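Local coordinates for cytoplasmic protein (Cryptococcus neoformans var. grubii serotype A, PDB 7LPO) that probably hydrolyses the beta-glucosidic bond of steryl glucosides, as a family 5 glycoside hydrolase, at residues K690-R696 with E761-E767. Numbering follows the deposited sequence.
Sequences KYAVRVR and EEVYTIE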
ATOM      1  N   LYS A 690      12.404 -26.111  -1.134  1.00 21.78           N
ATOM      2  CA  LYS A 690      13.844 -26.160  -0.934  1.00 20.89           C
ATOM      3  C   LYS A 690      14.314 -24.824  -0.381  1.00 20.63           C
ATOM      4  O   LYS A 690      14.040 -23.771  -0.964  1.00 21.04           O
ATOM      5  CB  LYS A 690      14.574 -26.481  -2.243  1.00 20.82           C
ATOM      6  CG  LYS A 690      16.090 -26.442  -2.118  1.00 23.51           C
ATOM      7  CD  LYS A 690      16.754 -27.214  -3.241  1.00 30.91           C
ATOM      8  CE  LYS A 690      18.250 -27.386  -2.978  1.00 39.78           C
ATOM      9  NZ  LYS A 690      19.080 -27.101  -4.189  1.00 45.24           N
ATOM     10  N   TYR A 691      15.011 -24.873   0.749  1.00 19.85           N
ATOM     11  CA  TYR A 691      15.521 -23.689   1.425  1.00 17.80           C
ATOM     12  C   TYR A 691      17.024 -23.841   1.605  1.00 18.74           C
ATOM     13  O   TYR A 691      17.484 -24.834   2.182  1.00 18.35           O
ATOM     14  CB  TYR A 691      14.829 -23.510   2.773  1.00 15.67           C
ATOM     15  CG  TYR A 691      15.309 -22.323   3.560  1.00 15.73           C
ATOM     16  CD1 TYR A 691      15.608 -21.117   2.932  1.00 16.74           C
ATOM     17  CD2 TYR A 691      15.463 -22.398   4.931  1.00 17.04           C
ATOM     18  CE1 TYR A 691      16.045 -20.035   3.647  1.00 16.18           C
ATOM     19  CE2 TYR A 691      15.889 -21.305   5.660  1.00 17.63           C
ATOM     20  CZ  TYR A 691      16.175 -20.132   5.015  1.00 19.41           C
ATOM     21  OH  TYR A 691      16.591 -19.047   5.747  1.00 23.74           O
ATOM     22  N   ALA A 692      17.781 -22.853   1.123  1.00 19.66           N
ATOM     23  CA  ALA A 692      19.229 -22.795   1.281  1.00 17.58           C
ATOM     24  C   ALA A 692      19.597 -21.608   2.161  1.00 20.27           C
ATOM     25  O   ALA A 692      19.098 -20.496   1.951  1.00 22.05           O
ATOM     26  CB  ALA A 692      19.923 -22.666  -0.075  1.00 17.92           C
ATOM     27  N   VAL A 693      20.487 -21.836   3.123  1.00 18.69           N
ATOM     28  CA  VAL A 693      20.886 -20.816   4.085  1.00 21.75           C
ATOM     29  C   VAL A 693      22.408 -20.747   4.149  1.00 22.97           C
ATOM     30  O   VAL A 693      23.092 -21.775   4.168  1.00 23.20           O
ATOM     31  CB  VAL A 693      20.282 -21.099   5.477  1.00 25.31           C
ATOM     32  CG1 VAL A 693      20.494 -22.547   5.853  1.00 27.49           C
ATOM     33  CG2 VAL A 693      20.875 -20.170   6.528  1.00 27.92           C
ATOM     34  N   ARG A 694      22.937 -19.529   4.170  1.00 30.10           N
ATOM     35  CA  ARG A 694      24.366 -19.295   4.332  1.00 29.71           C
ATOM     36  C   ARG A 694      24.661 -19.179   5.821  1.00 27.87           C
ATOM     37  O   ARG A 694      24.136 -18.281   6.491  1.00 27.34           O
ATOM     38  CB  ARG A 694      24.787 -18.028   3.591  1.00 32.21           C
ATOM     39  CG  ARG A 694      26.282 -17.740   3.609  1.00 33.47           C
ATOM     40  CD  ARG A 694      26.667 -16.703   2.555  1.00 34.80           C
ATOM     41  NE  ARG A 694      26.396 -17.181   1.199  1.00 38.24           N
ATOM     42  CZ  ARG A 694      27.220 -17.951   0.491  1.00 42.18           C
ATOM     43  NH1 ARG A 694      28.383 -18.333   0.991  1.00 43.74           N
ATOM     44  NH2 ARG A 694      26.880 -18.338  -0.728  1.00 44.70           N
ATOM     45  N   VAL A 695      25.487 -20.090   6.334  1.00 26.91           N
ATOM     46  CA  VAL A 695      25.792 -20.189   7.758  1.00 27.86           C
ATOM     47  C   VAL A 695      27.279 -19.912   7.945  1.00 29.52           C
ATOM     48  O   VAL A 695      28.119 -20.566   7.318  1.00 27.89           O
ATOM     49  CB  VAL A 695      25.422 -21.575   8.326  1.00 26.76           C
ATOM     50  CG1 VAL A 695      25.559 -21.596   9.855  1.00 25.82           C
ATOM     51  CG2 VAL A 695      24.002 -21.976   7.927  1.00 26.80           C
ATOM     52  N   ARG A 696      27.601 -18.950   8.799  1.00 37.36           N
ATOM     53  CA  ARG A 696      28.976 -18.553   9.059  1.00 41.54           C
ATOM     54  C   ARG A 696      29.486 -19.194  10.347  1.00 40.22           C
ATOM     55  O   ARG A 696      28.717 -19.680  11.181  1.00 38.74           O
ATOM     56  CB  ARG A 696      29.092 -17.028   9.159  1.00 45.93           C
ATOM     57  CG  ARG A 696      28.706 -16.281   7.885  1.00 49.39           C
ATOM     58  CD  ARG A 696      28.023 -14.946   8.199  1.00 52.96           C
ATOM     59  NE  ARG A 696      26.774 -15.097   8.952  1.00 54.34           N
ATOM     60  CZ  ARG A 696      25.910 -14.107   9.179  1.00 52.93           C
ATOM     61  NH1 ARG A 696      26.151 -12.891   8.703  1.00 52.92           N
ATOM     62  NH2 ARG A 696      24.806 -14.331   9.879  1.00 51.27           N
ATOM     63  N   GLU A 761      32.271 -20.054   5.803  1.00 47.31           N
ATOM     64  CA  GLU A 761      30.832 -20.075   5.607  1.00 46.19           C
ATOM     65  C   GLU A 761      30.490 -21.204   4.651  1.00 42.75           C
ATOM     66  O   GLU A 761      31.299 -21.593   3.806  1.00 43.81           O
ATOM     67  CB  GLU A 761      30.300 -18.738   5.075  1.00 49.17           C
ATOM     68  CG  GLU A 761      31.205 -18.034   4.085  1.00 53.70           C
ATOM     69  CD  GLU A 761      30.763 -16.603   3.816  1.00 57.09           C
ATOM     70  OE1 GLU A 761      30.554 -16.257   2.630  1.00 57.82           O
ATOM     71  OE2 GLU A 761      30.617 -15.827   4.792  1.00 58.32           O
ATOM     72  N   GLU A 762      29.272 -21.716   4.793  1.00 34.64           N
ATOM     73  CA  GLU A 762      28.826 -22.899   4.079  1.00 33.59           C
ATOM     74  C   GLU A 762      27.319 -22.802   3.910  1.00 30.02           C
ATOM     75  O   GLU A 762      26.624 -22.275   4.784  1.00 30.40           O
ATOM     76  CB  GLU A 762      29.216 -24.164   4.846  1.00 37.48           C
ATOM     77  CG  GLU A 762      29.233 -25.439   4.032  1.00 42.55           C
ATOM     78  CD  GLU A 762      29.816 -26.597   4.826  1.00 47.26           C
ATOM     79  OE1 GLU A 762      30.739 -26.352   5.639  1.00 49.47           O
ATOM     80  OE2 GLU A 762      29.348 -27.741   4.649  1.00 48.19           O
ATOM     81  N   VAL A 763      26.822 -23.288   2.781  1.00 25.66           N
ATOM     82  CA  VAL A 763      25.396 -23.290   2.495  1.00 26.66           C
ATOM     83  C   VAL A 763      24.823 -24.649   2.879  1.00 28.99           C
ATOM     84  O   VAL A 763      25.190 -25.677   2.299  1.00 32.89           O
ATOM     85  CB  VAL A 763      25.115 -22.977   1.017  1.00 25.84           C
ATOM     86  CG1 VAL A 763      23.613 -23.089   0.740  1.00 23.16           C
ATOM     87  CG2 VAL A 763      25.644 -21.605   0.649  1.00 27.94           C
ATOM     88  N   TYR A 764      23.918 -24.651   3.847  1.00 26.80           N
ATOM     89  CA  TYR A 764      23.113 -25.815   4.173  1.00 24.47           C
ATOM     90  C   TYR A 764      21.796 -25.756   3.401  1.00 26.61           C
ATOM     91  O   TYR A 764      21.339 -24.687   2.991  1.00 29.55           O
ATOM     92  CB  TYR A 764      22.828 -25.868   5.671  1.00 22.16           C
ATOM     93  CG  TYR A 764      24.034 -25.890   6.577  1.00 22.58           C
ATOM     94  CD1 TYR A 764      25.320 -25.981   6.074  1.00 22.57           C
ATOM     95  CD2 TYR A 764      23.874 -25.841   7.953  1.00 24.21           C
ATOM     96  CE1 TYR A 764      26.415 -26.015   6.920  1.00 23.52           C
ATOM     97  CE2 TYR A 764      24.948 -25.867   8.797  1.00 24.79           C
ATOM     98  CZ  TYR A 764      26.217 -25.951   8.282  1.00 25.29           C
ATOM     99  OH  TYR A 764      27.281 -25.980   9.151  1.00 27.47           O
ATOM    100  N   THR A 765      21.183 -26.921   3.203  1.00 24.47           N
ATOM    101  CA  THR A 765      19.924 -26.996   2.477  1.00 23.69           C
ATOM    102  C   THR A 765      18.966 -27.936   3.190  1.00 22.18           C
ATOM    103  O   THR A 765      19.374 -28.893   3.855  1.00 20.71           O
ATOM    104  CB  THR A 765      20.108 -27.482   1.024  1.00 25.58           C
ATOM    105  OG1 THR A 765      20.594 -28.837   1.018  1.00 27.13           O
ATOM    106  CG2 THR A 765      21.073 -26.581   0.273  1.00 25.13           C
ATOM    107  N   ILE A 766      17.676 -27.664   3.018  1.00 22.73           N
ATOM    108  CA  ILE A 766      16.611 -28.516   3.528  1.00 22.61           C
ATOM    109  C   ILE A 766      15.542 -28.593   2.451  1.00 19.93           C
ATOM    110  O   ILE A 766      15.173 -27.569   1.865  1.00 17.12           O
ATOM    111  CB  ILE A 766      16.029 -27.990   4.859  1.00 24.98           C
ATOM    112  CG1 ILE A 766      15.091 -29.035   5.460  1.00 27.07           C
ATOM    113  CG2 ILE A 766      15.309 -26.665   4.670  1.00 26.30           C
ATOM    114  CD1 ILE A 766      14.864 -28.864   6.952  1.00 28.57           C
ATOM    115  N   GLU A 767      15.059 -29.803   2.181  1.00 22.97           N
ATOM    116  CA  GLU A 767      14.036 -30.038   1.174  1.00 26.25           C
ATOM    117  C   GLU A 767      12.860 -30.770   1.802  1.00 26.89           C
ATOM    118  O   GLU A 767      13.044 -31.680   2.617  1.00 28.32           O
ATOM    119  CB  GLU A 767      14.596 -30.834   0.001  1.00 29.56           C
ATOM    120  CG  GLU A 767      15.829 -30.199  -0.613  1.00 34.66           C
ATOM    121  CD  GLU A 767      16.644 -31.172  -1.439  1.00 40.82           C
ATOM    122  OE1 GLU A 767      16.234 -31.452  -2.586  1.00 43.33           O
ATOM    123  OE2 GLU A 767      17.692 -31.653  -0.940  1.00 42.12           O
TER
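Glu761 crosses the side chain of Arg694 at a slant, and its OE1 forms a long salt bridge of 3.4 Å to Arg694 NH1, with the carboxylate and guanidinium planes turned 47° apart. Arg694 starts out extended but turns about the CG-CD bond (chi3 -63°), which brings the guanidinium toward strand 761-767, where Val763 CG2 lies against one of its faces, 3.8 Å from NH2. A second carboxylate, that of Glu678, takes Arg694 NE, so two carboxylates share this guanidinium and probably offset its positive charge. The other carboxylate oxygen, Glu761 OE2, rests on the aliphatic part of Arg696, 3.7 Å from CG. On the opposite face of the sheet, Val695 lays CG2 over the ring of Tyr764, a CH-pi contact 4.1 Å from the centroid. Between these two layers of side chains the strands run antiparallel, joined by six backbone hydrogen bonds in the pairs Tyr691–Ile766, Val693–Tyr764 and Val695–Glu762. They form the central pair of a four-stranded antiparallel sheet in the C-terminal domain, flanked by strands 676-682 and 734-738; the face bearing Val693, Tyr764 and Ile766 packs against Trp752 of strand 749-753.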